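Local coordinates for general stress protein 26 (Bacillus anthracis, PDB 3EC6) that is of unknown function but binds flavin-adenine dinucleotide and belongs to the pyridoxamine 5'-phosphate oxidase family, consistent with a flavin-dependent role, at residues A[15-20]-A[32-37]; A[22-27]-A[50-55]; A[81-86]-A[119-124]. All coordinates share one frame; numbering follows the deposited sequence. Where two conformers were deposited one is given.

Overall arrangement
From the N terminus, strand 17-24 turns back into strand 27-38, and interaction 1 closes this hairpin. Interaction 2 starts within that loop, at 22-27, and ends beyond it at helix 51-58, so the two contacts cross along the chain; their centres are about 17 Å apart, and Lys52 NZ reaches Leu20 O at 3.1 Å, a probable hydrogen bond. Interaction 3 follows in series, pairing strand 77-87 with strand 113-126 further round the same antiparallel sheet. It meets interaction 2 where Ile86 packs on Ile53. Interactions 1 and 2 hold the flavin end and the diphosphate of one FAD, while interaction 3 touches the adenine end of the other.

Interaction 1. Residues A[15-20]-A[32-37]; sequences QRTGVL and FMMFFH. With FAD (flavin-adenine dinucleotide), chain B.
The antiparallel hairpin of strands 17-24 and 27-38 sets Gly18 opposite Met33, and the flavin of FAD lies mainly along 32-34, with Thr17 CG2 at its C7M methyl. Gly18 N donates to Met33 O at 2.8 Å in an almost straight bond, Met33 N answers to Gly18 O, and Phe35 N closes on Arg16 O at 2.7 Å. Gly18 has no side chain, and the edge of the Phe35 ring comes up to its backbone, CE2 to Gly18 C at 3.6 Å, while CZ reaches Leu20 CB. Phe35 and Leu20 pack with Val64 and Ile118 in the interior, consistent with the split barrel of the FMN-binding clan. Met33 starts on that side, but its end reaches the flavin: the chi2 turn (-71°) of this selenomethionine brings SE to 3.6 Å from FAD C10, and CE, set by chi3, lies by C2 and N3 of the pyrimidine part. On the other side, Val19 and Phe32 lie side by side, CG2 to CE1 at 3.9 Å. Phe32 CB meets FAD C7 and C8, and the ring meets Tyr77 of the second subunit edge-to-face. Backbone polar groups grip the cofactor too: Met34 N donates to FAD O4 at 3.0 Å and only weakly to N5, whereas FAD O2' gives its proton to Phe32 O at 2.7 Å.

Interaction 2. Residues A[22-27]-A[50-55]; sequences TVRNDK and SKKITD. With FAD (flavin-adenine dinucleotide), chain B.
Arg24, in the segment 22-27, reaches across to Asp55 on helix 51-58 and onward to FAD, in a phosphate-binding site built around the first turn of the helix. Its side chain skirts the carboxylate from the start: CB lies 3.2 Å from Asp55 OD1, and CG and CD pass the same oxygen. CG and CD continue an extended chain, then a bend at chi3 (-56°) places NE for its bond. NE donates to Asp55 OD1 at 2.7 Å, in the guanidinium plane and on the syn lone pair, as part of a salt bridge. NH2 takes the other carboxylate oxygen, OD2, at 2.7 Å, so the grip is side-on and bidentate although the two planes are 41° apart. The same NH2 also donates to FAD O1P at 2.7 Å, and NH1 adds a weak bond to that oxygen. Over one face of the guanidinium sits Lys51 CB, 3.3 Å above the plane and offset toward the rim. Asp55 thus positions the arginine that holds the phosphate. The helix start contributes directly: Lys51 N donates to FAD O1A at 2.7 Å and Lys52 N to O2P, an arrangement in which the helix dipole would be expected to favour the diphosphate. Asp55 OD2 has a second donor, Thr22 OG1, which comes from the face of the carboxylate opposite Arg24 NH2, on the anti side and 31° out of plane. Bends at chi2 and chi3 turn Lys52 CD and CE toward Thr22, and NZ continues anti to His29 ND1 and to Thr22 OG1 at 2.9 Å, leaving that hydroxyl to give its own proton to Asp55 OD2 at 2.6 Å.

Interaction 3. Residues A[81-86]-A[119-124]; sequences EGLASI and NPDTIY. With FAD (flavin-adenine dinucleotide), chain C.
The Tyr124 ring meets the carboxylate of Glu81 at its edge and the adenine end of FAD over one face, where strand 113-126 passes a classic beta bulge beside strand 77-87. On the cofactor side, Tyr124 CE1 is 3.4 Å from FAD C5A, and C2B of the adenosine ribose stands over the ring centre. The opposite face is backed by Thr122 CG2, 3.5 Å above the plane and offset toward the rim. Tyr124 is thus sandwiched between its own strand neighbour and the ligand, as part of the FAD pocket to which Glu81 also belongs. Glu81 OE2 lies near the ring plane, 3.1 Å from Tyr124 CE2, with carboxylate and ring 55° apart; the extended chain beyond CG carries the carboxylate to this edge. Its other oxygen, OE1, takes a proton from a water at 2.7 Å, and the same water meets Thr122 OG1, linking two side chains on one face of the sheet.

Glu81 O accepts from both Asp121 N at 2.8 Å and Thr122 N at 3.2 Å, the mark of the classic bulge, while Glu81 N donates back to Thr122 O. Across this step the register shifts by one, bringing Gly82 opposite Pro120; Gly82, having no side chain, fits closely against the backbone of Asn119 and Pro120. The chain turns a corner at Asp121, and from there Asp121 and Ile123 bond through their backbones to the C-terminal residues Leu139 and Leu137. Beyond the bulge the pairing resumes with Asn119 N to Leu83 O at 3.0 Å, but the return bond from Leu83 N is weak. A second water supplements it, accepting from Leu83 N and donating to Asn119 O and, at 2.9 Å, to Asp121 OD2.

Interaction 1. Residues A[15-20]-A[32-37]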
# COMPACT_ATOMS: atom_id res chain seq x y z
N GLN A 15 7.71 -2.80 14.34
CA GLN A 15 8.45 -2.97 13.07
C GLN A 15 8.33 -1.77 12.13
O GLN A 15 7.34 -1.06 12.10
CB GLN A 15 8.17 -4.30 12.35
CG GLN A 15 9.42 -4.84 11.54
CD GLN A 15 9.42 -4.44 10.02
OE1 GLN A 15 10.47 -4.10 9.44
NE2 GLN A 15 8.25 -4.49 9.40
N ARG A 16 9.38 -1.56 11.35
CA ARG A 16 9.54 -0.33 10.61
C ARG A 16 8.93 -0.34 9.19
O ARG A 16 8.68 0.71 8.65
CB ARG A 16 11.04 0.02 10.53
CG ARG A 16 11.53 0.93 11.67
CD ARG A 16 12.98 1.35 11.49
NE ARG A 16 13.50 1.76 12.79
CZ ARG A 16 14.30 0.99 13.54
NH1 ARG A 16 14.73 -0.18 13.06
NH2 ARG A 16 14.71 1.42 14.75
N THR A 17 8.71 -1.51 8.58
CA THR A 17 8.29 -1.53 7.15
C THR A 17 6.80 -1.31 7.00
O THR A 17 6.02 -2.01 7.62
CB THR A 17 8.71 -2.81 6.36
OG1 THR A 17 10.14 -2.98 6.46
CG2 THR A 17 8.30 -2.66 4.91
N GLY A 18 6.43 -0.32 6.21
CA GLY A 18 5.03 -0.02 5.92
C GLY A 18 4.88 0.27 4.44
O GLY A 18 5.80 0.03 3.64
N VAL A 19 3.74 0.87 4.08
CA VAL A 19 3.46 1.22 2.69
C VAL A 19 3.23 2.72 2.60
O VAL A 19 2.41 3.23 3.37
CB VAL A 19 2.19 0.51 2.20
CG1 VAL A 19 1.91 0.89 0.78
CG2 VAL A 19 2.38 -1.05 2.34
N LEU A 20 3.95 3.39 1.71
CA LEU A 20 3.72 4.82 1.45
C LEU A 20 3.02 4.95 0.11
O LEU A 20 3.58 4.52 -0.92
CB LEU A 20 5.09 5.51 1.36
CG LEU A 20 5.07 7.01 0.98
CD1 LEU A 20 4.26 7.85 2.01
CD2 LEU A 20 6.51 7.60 0.86
N PHE A 32 6.70 -0.11 -0.61
CA PHE A 32 7.20 -0.46 0.72
C PHE A 32 8.31 0.52 1.09
O PHE A 32 9.19 0.81 0.28
CB PHE A 32 7.71 -1.92 0.76
CG PHE A 32 6.63 -2.92 0.45
CD1 PHE A 32 5.62 -3.14 1.37
CD2 PHE A 32 6.62 -3.61 -0.78
CE1 PHE A 32 4.59 -4.03 1.09
CE2 PHE A 32 5.59 -4.54 -1.05
CZ PHE A 32 4.60 -4.74 -0.11
N MSE A 33 8.31 0.96 2.34
CA MSE A 33 9.32 1.92 2.85
C MSE A 33 9.51 1.63 4.35
O MSE A 33 8.55 1.17 5.04
CB MSE A 33 8.93 3.41 2.66
CG MSE A 33 8.55 3.75 1.23
SE MSE A 33 10.04 3.74 0.04
CE MSE A 33 10.41 5.60 -0.08
N MSE A 34 10.73 1.83 4.86
CA MSE A 34 10.97 1.82 6.30
C MSE A 34 10.55 3.16 6.91
O MSE A 34 10.90 4.22 6.40
CB MSE A 34 12.46 1.61 6.56
CG MSE A 34 12.86 0.33 5.98
SE MSE A 34 14.70 -0.11 6.35
CE MSE A 34 14.96 1.04 7.83
N PHE A 35 9.85 3.11 8.03
CA PHE A 35 9.38 4.34 8.66
C PHE A 35 10.07 4.64 9.97
O PHE A 35 10.10 3.78 10.89
CB PHE A 35 7.84 4.27 8.89
CG PHE A 35 7.05 4.42 7.65
CD1 PHE A 35 6.55 5.67 7.26
CD2 PHE A 35 6.84 3.29 6.81
CE1 PHE A 35 5.80 5.80 6.04
CE2 PHE A 35 6.13 3.46 5.58
CZ PHE A 35 5.61 4.68 5.21
N PHE A 36 10.53 5.89 10.11
CA PHE A 36 11.01 6.42 11.40
C PHE A 36 10.05 7.47 11.91
O PHE A 36 9.06 7.76 11.27
CB PHE A 36 12.40 7.07 11.19
CG PHE A 36 13.33 6.18 10.46
CD1 PHE A 36 14.04 5.22 11.14
CD2 PHE A 36 13.43 6.24 9.07
CE1 PHE A 36 14.89 4.32 10.44
CE2 PHE A 36 14.29 5.37 8.36
CZ PHE A 36 15.02 4.42 9.05
N HIS A 37 10.30 8.03 13.09
CA HIS A 37 9.30 8.99 13.58
C HIS A 37 9.89 9.90 14.66
O HIS A 37 10.94 9.55 15.28
CB HIS A 37 8.08 8.25 14.14
CG HIS A 37 8.32 7.74 15.51
ND1 HIS A 37 9.07 6.62 15.75
CD2 HIS A 37 7.96 8.25 16.72
CE1 HIS A 37 9.18 6.45 17.06
NE2 HIS A 37 8.49 7.40 17.67
PA FAD B . 11.73 4.79 -8.28
O1A FAD B . 11.94 6.29 -8.39
O2A FAD B . 13.03 4.00 -8.22
O5B FAD B . 10.97 4.18 -9.60
C5B FAD B . 10.55 2.84 -9.52
C4B FAD B . 9.05 2.93 -9.73
O4B FAD B . 8.81 3.25 -11.12
C3B FAD B . 8.40 1.59 -9.40
O3B FAD B . 7.77 1.63 -8.12
C2B FAD B . 7.48 1.36 -10.61
O2B FAD B . 6.18 1.84 -10.34
C1B FAD B . 8.10 2.19 -11.74
N9A FAD B . 9.03 1.38 -12.56
C8A FAD B . 9.74 0.28 -12.13
N7A FAD B . 10.48 -0.20 -13.16
C5A FAD B . 10.27 0.59 -14.24
C6A FAD B . 10.79 0.52 -15.53
N6A FAD B . 11.41 -0.61 -15.92
N1A FAD B . 10.38 1.47 -16.45
C2A FAD B . 9.47 2.46 -16.09
N3A FAD B . 8.96 2.52 -14.79
C4A FAD B . 9.36 1.59 -13.88
N1 FAD B . 13.40 2.52 -0.72
C2 FAD B . 13.82 3.67 -0.10
O2 FAD B . 14.27 4.54 -0.84
N3 FAD B . 13.70 3.84 1.26
C4 FAD B . 13.18 2.83 2.05
O4 FAD B . 13.08 2.99 3.30
C4X FAD B . 12.80 1.61 1.44
N5 FAD B . 12.30 0.59 2.23
C5X FAD B . 11.93 -0.60 1.62
C6 FAD B . 11.45 -1.62 2.45
C7 FAD B . 11.05 -2.80 1.82
C7M FAD B . 10.54 -3.92 2.71
C8 FAD B . 11.13 -2.96 0.42
C8M FAD B . 10.68 -4.23 -0.28
C9 FAD B . 11.57 -1.91 -0.39
C9A FAD B . 11.99 -0.71 0.22
N10 FAD B . 12.45 0.33 -0.57
C10 FAD B . 12.89 1.50 0.05
C1' FAD B . 12.43 0.33 -2.07
C2' FAD B . 11.20 1.02 -2.67
O2' FAD B . 9.99 0.39 -2.24
C3' FAD B . 11.28 0.87 -4.19
O3' FAD B . 12.53 1.44 -4.60
C4' FAD B . 10.12 1.57 -4.89
O4' FAD B . 10.03 1.20 -6.30
C5' FAD B . 10.27 3.10 -4.78
O5' FAD B . 9.21 3.72 -5.49
P FAD B . 9.65 5.02 -6.34
O1P FAD B . 8.54 5.45 -7.29
O2P FAD B . 10.26 6.09 -5.49
O3P FAD B . 10.82 4.25 -7.13

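Interaction 2. Residues A[22-27]-A[50-55]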
# COMPACT_ATOMS: atom_id res chain seq x y z
N THR A 22 1.16 7.50 -2.76
CA THR A 22 1.14 8.85 -3.31
C THR A 22 0.28 8.83 -4.56
O THR A 22 -0.23 7.76 -4.98
CB THR A 22 2.58 9.27 -3.75
OG1 THR A 22 3.14 8.21 -4.56
CG2 THR A 22 3.48 9.52 -2.52
N VAL A 23 0.01 10.03 -5.10
CA VAL A 23 -0.66 10.16 -6.40
C VAL A 23 0.37 10.56 -7.45
O VAL A 23 1.16 11.47 -7.20
CB VAL A 23 -1.76 11.23 -6.36
CG1 VAL A 23 -2.44 11.35 -7.75
CG2 VAL A 23 -2.75 10.91 -5.29
N ARG A 24 0.37 9.85 -8.58
CA ARG A 24 1.43 9.93 -9.63
C ARG A 24 0.66 10.08 -10.91
O ARG A 24 0.09 9.11 -11.43
CB ARG A 24 2.29 8.66 -9.68
CG ARG A 24 3.36 8.66 -10.80
CD ARG A 24 4.43 7.59 -10.65
NE ARG A 24 5.07 7.70 -9.37
CZ ARG A 24 5.89 6.80 -8.82
NH1 ARG A 24 6.25 5.70 -9.47
NH2 ARG A 24 6.37 7.05 -7.61
N ASN A 25 0.61 11.30 -11.41
CA ASN A 25 -0.09 11.54 -12.67
C ASN A 25 -1.55 11.10 -12.62
O ASN A 25 -2.04 10.41 -13.53
CB ASN A 25 0.64 10.80 -13.79
CG ASN A 25 1.96 11.41 -14.11
OD1 ASN A 25 2.10 12.64 -14.12
ND2 ASN A 25 2.96 10.56 -14.36
N ASP A 26 -2.23 11.44 -11.52
CA ASP A 26 -3.65 11.15 -11.38
C ASP A 26 -3.93 9.62 -11.24
O ASP A 26 -5.02 9.12 -11.54
CB ASP A 26 -4.36 11.76 -12.58
CG ASP A 26 -5.80 12.11 -12.31
OD1 ASP A 26 -6.22 12.12 -11.13
OD2 ASP A 26 -6.53 12.38 -13.30
N LYS A 27 -2.92 8.87 -10.80
CA LYS A 27 -3.08 7.44 -10.53
C LYS A 27 -2.39 7.15 -9.19
O LYS A 27 -1.45 7.86 -8.81
CB LYS A 27 -2.39 6.62 -11.61
CG LYS A 27 -2.95 6.92 -12.99
CD LYS A 27 -2.31 6.01 -14.02
CE LYS A 27 -0.81 5.96 -13.95
NZ LYS A 27 -0.31 5.25 -15.19
N SER A 50 14.08 9.93 -6.39
CA SER A 50 12.95 9.01 -6.32
C SER A 50 11.70 9.59 -6.96
O SER A 50 11.41 10.77 -6.82
CB SER A 50 12.66 8.68 -4.86
OG SER A 50 13.60 7.74 -4.43
N LYS A 51 10.96 8.73 -7.66
CA LYS A 51 9.68 9.15 -8.21
C LYS A 51 8.71 9.52 -7.09
O LYS A 51 7.87 10.35 -7.30
CB LYS A 51 9.09 8.10 -9.16
CG LYS A 51 9.80 8.02 -10.50
CD LYS A 51 9.27 6.75 -11.23
CE LYS A 51 10.23 6.23 -12.30
NZ LYS A 51 10.35 7.20 -13.42
N LYS A 52 8.85 8.93 -5.91
CA LYS A 52 7.97 9.32 -4.79
C LYS A 52 8.19 10.78 -4.45
O LYS A 52 7.27 11.48 -4.09
CB LYS A 52 8.23 8.48 -3.54
CG LYS A 52 8.04 7.00 -3.73
CD LYS A 52 6.61 6.65 -4.16
CE LYS A 52 5.79 6.09 -3.08
NZ LYS A 52 4.40 5.86 -3.55
N ILE A 53 9.43 11.24 -4.60
CA ILE A 53 9.70 12.65 -4.37
C ILE A 53 9.03 13.50 -5.44
O ILE A 53 8.44 14.51 -5.12
CB ILE A 53 11.23 12.94 -4.29
CG1 ILE A 53 11.94 12.11 -3.19
CG2 ILE A 53 11.49 14.44 -4.16
CD1 ILE A 53 11.50 12.34 -1.79
N THR A 54 9.12 13.10 -6.72
CA THR A 54 8.40 13.82 -7.77
C THR A 54 6.88 13.81 -7.56
O THR A 54 6.22 14.82 -7.83
CB THR A 54 8.73 13.20 -9.14
OG1 THR A 54 10.16 13.26 -9.28
CG2 THR A 54 8.09 14.00 -10.31
N ASP A 55 6.36 12.67 -7.09
CA ASP A 55 4.91 12.54 -6.80
C ASP A 55 4.55 13.63 -5.81
O ASP A 55 3.62 14.41 -6.07
CB ASP A 55 4.53 11.20 -6.17
CG ASP A 55 4.68 10.04 -7.09
OD1 ASP A 55 4.79 10.22 -8.33
OD2 ASP A 55 4.66 8.92 -6.56
PA FAD B . 11.73 4.79 -8.28
O1A FAD B . 11.94 6.29 -8.39
O2A FAD B . 13.03 4.00 -8.22
O5B FAD B . 10.97 4.18 -9.60
C5B FAD B . 10.55 2.84 -9.52
C4B FAD B . 9.05 2.93 -9.73
O4B FAD B . 8.81 3.25 -11.12
C3B FAD B . 8.40 1.59 -9.40
O3B FAD B . 7.77 1.63 -8.12
C2B FAD B . 7.48 1.36 -10.61
O2B FAD B . 6.18 1.84 -10.34
C1B FAD B . 8.10 2.19 -11.74
N9A FAD B . 9.03 1.38 -12.56
C8A FAD B . 9.74 0.28 -12.13
N7A FAD B . 10.48 -0.20 -13.16
C5A FAD B . 10.27 0.59 -14.24
C6A FAD B . 10.79 0.52 -15.53
N6A FAD B . 11.41 -0.61 -15.92
N1A FAD B . 10.38 1.47 -16.45
C2A FAD B . 9.47 2.46 -16.09
N3A FAD B . 8.96 2.52 -14.79
C4A FAD B . 9.36 1.59 -13.88
N1 FAD B . 13.40 2.52 -0.72
C2 FAD B . 13.82 3.67 -0.10
O2 FAD B . 14.27 4.54 -0.84
N3 FAD B . 13.70 3.84 1.26
C4 FAD B . 13.18 2.83 2.05
O4 FAD B . 13.08 2.99 3.30
C4X FAD B . 12.80 1.61 1.44
N5 FAD B . 12.30 0.59 2.23
C5X FAD B . 11.93 -0.60 1.62
C6 FAD B . 11.45 -1.62 2.45
C7 FAD B . 11.05 -2.80 1.82
C7M FAD B . 10.54 -3.92 2.71
C8 FAD B . 11.13 -2.96 0.42
C8M FAD B . 10.68 -4.23 -0.28
C9 FAD B . 11.57 -1.91 -0.39
C9A FAD B . 11.99 -0.71 0.22
N10 FAD B . 12.45 0.33 -0.57
C10 FAD B . 12.89 1.50 0.05
C1' FAD B . 12.43 0.33 -2.07
C2' FAD B . 11.20 1.02 -2.67
O2' FAD B . 9.99 0.39 -2.24
C3' FAD B . 11.28 0.87 -4.19
O3' FAD B . 12.53 1.44 -4.60
C4' FAD B . 10.12 1.57 -4.89
O4' FAD B . 10.03 1.20 -6.30
C5' FAD B . 10.27 3.10 -4.78
O5' FAD B . 9.21 3.72 -5.49
P FAD B . 9.65 5.02 -6.34
O1P FAD B . 8.54 5.45 -7.29
O2P FAD B . 10.26 6.09 -5.49
O3P FAD B . 10.82 4.25 -7.13

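Interaction 3. Residues A[81-86]-A[119-124]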
# COMPACT_ATOMS: atom_id res chain seq x y z
N GLU A 81 -3.19 9.61 7.21
CA GLU A 81 -3.40 10.58 6.12
C GLU A 81 -2.73 11.89 6.50
O GLU A 81 -2.88 12.37 7.62
CB GLU A 81 -4.88 10.90 5.90
CG GLU A 81 -5.76 9.68 5.60
CD GLU A 81 -7.24 10.01 5.70
OE1 GLU A 81 -7.62 11.19 5.83
OE2 GLU A 81 -8.04 9.07 5.67
N GLY A 82 -1.95 12.45 5.59
CA GLY A 82 -1.35 13.76 5.89
C GLY A 82 -0.62 14.29 4.67
O GLY A 82 -0.67 13.67 3.62
N LEU A 83 -0.01 15.46 4.82
CA LEU A 83 0.80 16.08 3.76
C LEU A 83 2.28 15.85 4.00
O LEU A 83 2.76 15.90 5.13
CB LEU A 83 0.49 17.58 3.66
CG LEU A 83 -0.75 17.98 2.86
CD1 LEU A 83 -2.05 17.51 3.53
CD2 LEU A 83 -0.78 19.49 2.66
N ALA A 84 2.99 15.57 2.91
CA ALA A 84 4.40 15.31 2.94
C ALA A 84 5.20 16.50 2.43
O ALA A 84 4.72 17.33 1.62
CB ALA A 84 4.66 14.08 2.05
N SER A 85 6.41 16.60 2.97
CA SER A 85 7.40 17.54 2.46
C SER A 85 8.78 16.87 2.52
O SER A 85 8.93 15.78 3.08
CB SER A 85 7.34 18.83 3.28
OG SER A 85 7.63 18.57 4.63
N ILE A 86 9.79 17.54 1.97
CA ILE A 86 11.15 16.96 1.99
C ILE A 86 11.94 17.65 3.07
O ILE A 86 11.88 18.89 3.25
CB ILE A 86 11.80 17.16 0.62
CG1 ILE A 86 10.94 16.48 -0.45
CG2 ILE A 86 13.22 16.47 0.59
CD1 ILE A 86 10.44 15.13 -0.09
N ASN A 119 3.42 14.84 7.88
CA ASN A 119 2.73 15.53 8.98
C ASN A 119 1.32 15.00 9.03
O ASN A 119 0.55 15.26 8.12
CB ASN A 119 2.68 17.04 8.77
CG ASN A 119 3.95 17.70 9.19
OD1 ASN A 119 4.79 18.02 8.37
ND2 ASN A 119 4.11 17.88 10.50
N PRO A 120 0.99 14.21 10.06
CA PRO A 120 -0.30 13.54 10.00
C PRO A 120 -1.45 14.52 10.29
O PRO A 120 -1.33 15.41 11.15
CB PRO A 120 -0.23 12.51 11.14
CG PRO A 120 0.68 13.25 12.19
CD PRO A 120 1.72 13.90 11.30
N ASP A 121 -2.54 14.34 9.55
CA ASP A 121 -3.79 15.02 9.93
C ASP A 121 -4.65 14.05 10.67
O ASP A 121 -5.34 14.46 11.64
CB ASP A 121 -4.53 15.54 8.68
CG ASP A 121 -3.81 16.74 8.06
OD1 ASP A 121 -3.39 17.62 8.80
OD2 ASP A 121 -3.53 16.75 6.81
N THR A 122 -4.72 12.80 10.20
CA THR A 122 -5.62 11.82 10.82
C THR A 122 -4.86 10.50 10.95
O THR A 122 -4.17 10.10 10.01
CB THR A 122 -6.90 11.59 9.99
OG1 THR A 122 -7.47 12.88 9.70
CG2 THR A 122 -7.93 10.72 10.75
N ILE A 123 -4.92 9.88 12.14
CA ILE A 123 -4.37 8.53 12.28
C ILE A 123 -5.51 7.63 12.70
O ILE A 123 -6.14 7.88 13.76
CB ILE A 123 -3.22 8.46 13.28
CG1 ILE A 123 -2.06 9.39 12.83
CG2 ILE A 123 -2.75 6.97 13.42
CD1 ILE A 123 -0.86 9.35 13.75
N TYR A 124 -5.78 6.60 11.91
CA TYR A 124 -6.80 5.61 12.26
C TYR A 124 -6.11 4.40 12.88
O TYR A 124 -5.08 3.95 12.39
CB TYR A 124 -7.51 5.10 10.98
CG TYR A 124 -8.27 6.16 10.28
CD1 TYR A 124 -9.54 6.53 10.73
CD2 TYR A 124 -7.72 6.82 9.19
CE1 TYR A 124 -10.26 7.54 10.10
CE2 TYR A 124 -8.45 7.85 8.53
CZ TYR A 124 -9.71 8.19 9.02
OH TYR A 124 -10.45 9.19 8.41
PA FAD C . -14.49 1.23 4.20
O1A FAD C . -15.52 1.50 3.11
O2A FAD C . -15.00 0.31 5.30
O5B FAD C . -14.08 2.60 5.00
C5B FAD C . -12.99 2.50 5.90
C4B FAD C . -12.00 3.51 5.37
O4B FAD C . -12.52 4.83 5.65
C3B FAD C . -10.65 3.34 6.06
O3B FAD C . -9.73 2.65 5.22
C2B FAD C . -10.29 4.77 6.46
O2B FAD C . -9.48 5.37 5.46
C1B FAD C . -11.63 5.52 6.52
N9A FAD C . -12.19 5.51 7.89
C8A FAD C . -11.96 4.55 8.86
N7A FAD C . -12.63 4.89 9.98
C5A FAD C . -13.31 6.04 9.75
C6A FAD C . -14.14 6.79 10.58
N6A FAD C . -14.13 6.54 11.90
N1A FAD C . -14.69 7.95 10.07
C2A FAD C . -14.42 8.35 8.76
N3A FAD C . -13.59 7.59 7.95
C4A FAD C . -13.04 6.44 8.44
N1 FAD C . -11.68 -6.27 3.26
C2 FAD C . -12.40 -6.79 2.21
O2 FAD C . -13.49 -6.25 2.00
N3 FAD C . -11.89 -7.79 1.41
C4 FAD C . -10.66 -8.34 1.69
O4 FAD C . -10.20 -9.27 0.95
C4X FAD C . -9.93 -7.88 2.80
N5 FAD C . -8.70 -8.45 3.09
C5X FAD C . -8.00 -7.98 4.19
C6 FAD C . -6.77 -8.60 4.47
C7 FAD C . -6.05 -8.11 5.57
C7M FAD C . -4.73 -8.76 5.88
C8 FAD C . -6.55 -7.04 6.35
C8M FAD C . -5.77 -6.47 7.53
C9 FAD C . -7.75 -6.41 6.03
C9A FAD C . -8.50 -6.90 4.94
N10 FAD C . -9.72 -6.31 4.62
C10 FAD C . -10.45 -6.82 3.55
C1' FAD C . -10.25 -5.08 5.29
C2' FAD C . -9.94 -3.78 4.53
O2' FAD C . -8.52 -3.59 4.40
C3' FAD C . -10.48 -2.62 5.37
O3' FAD C . -11.88 -2.86 5.56
C4' FAD C . -10.25 -1.28 4.69
O4' FAD C . -10.51 -0.15 5.59
C5' FAD C . -11.17 -1.15 3.46
O5' FAD C . -10.98 0.14 2.88
P FAD C . -12.34 0.85 2.37
O1P FAD C . -12.09 2.31 2.04
O2P FAD C . -13.07 0.03 1.35
O3P FAD C . -13.08 0.69 3.78
O HOH W 1 -6.82 13.52 6.98
O HOH W 2 -0.69 17.45 7.19
O HOH W 3 5.12 17.80 5.79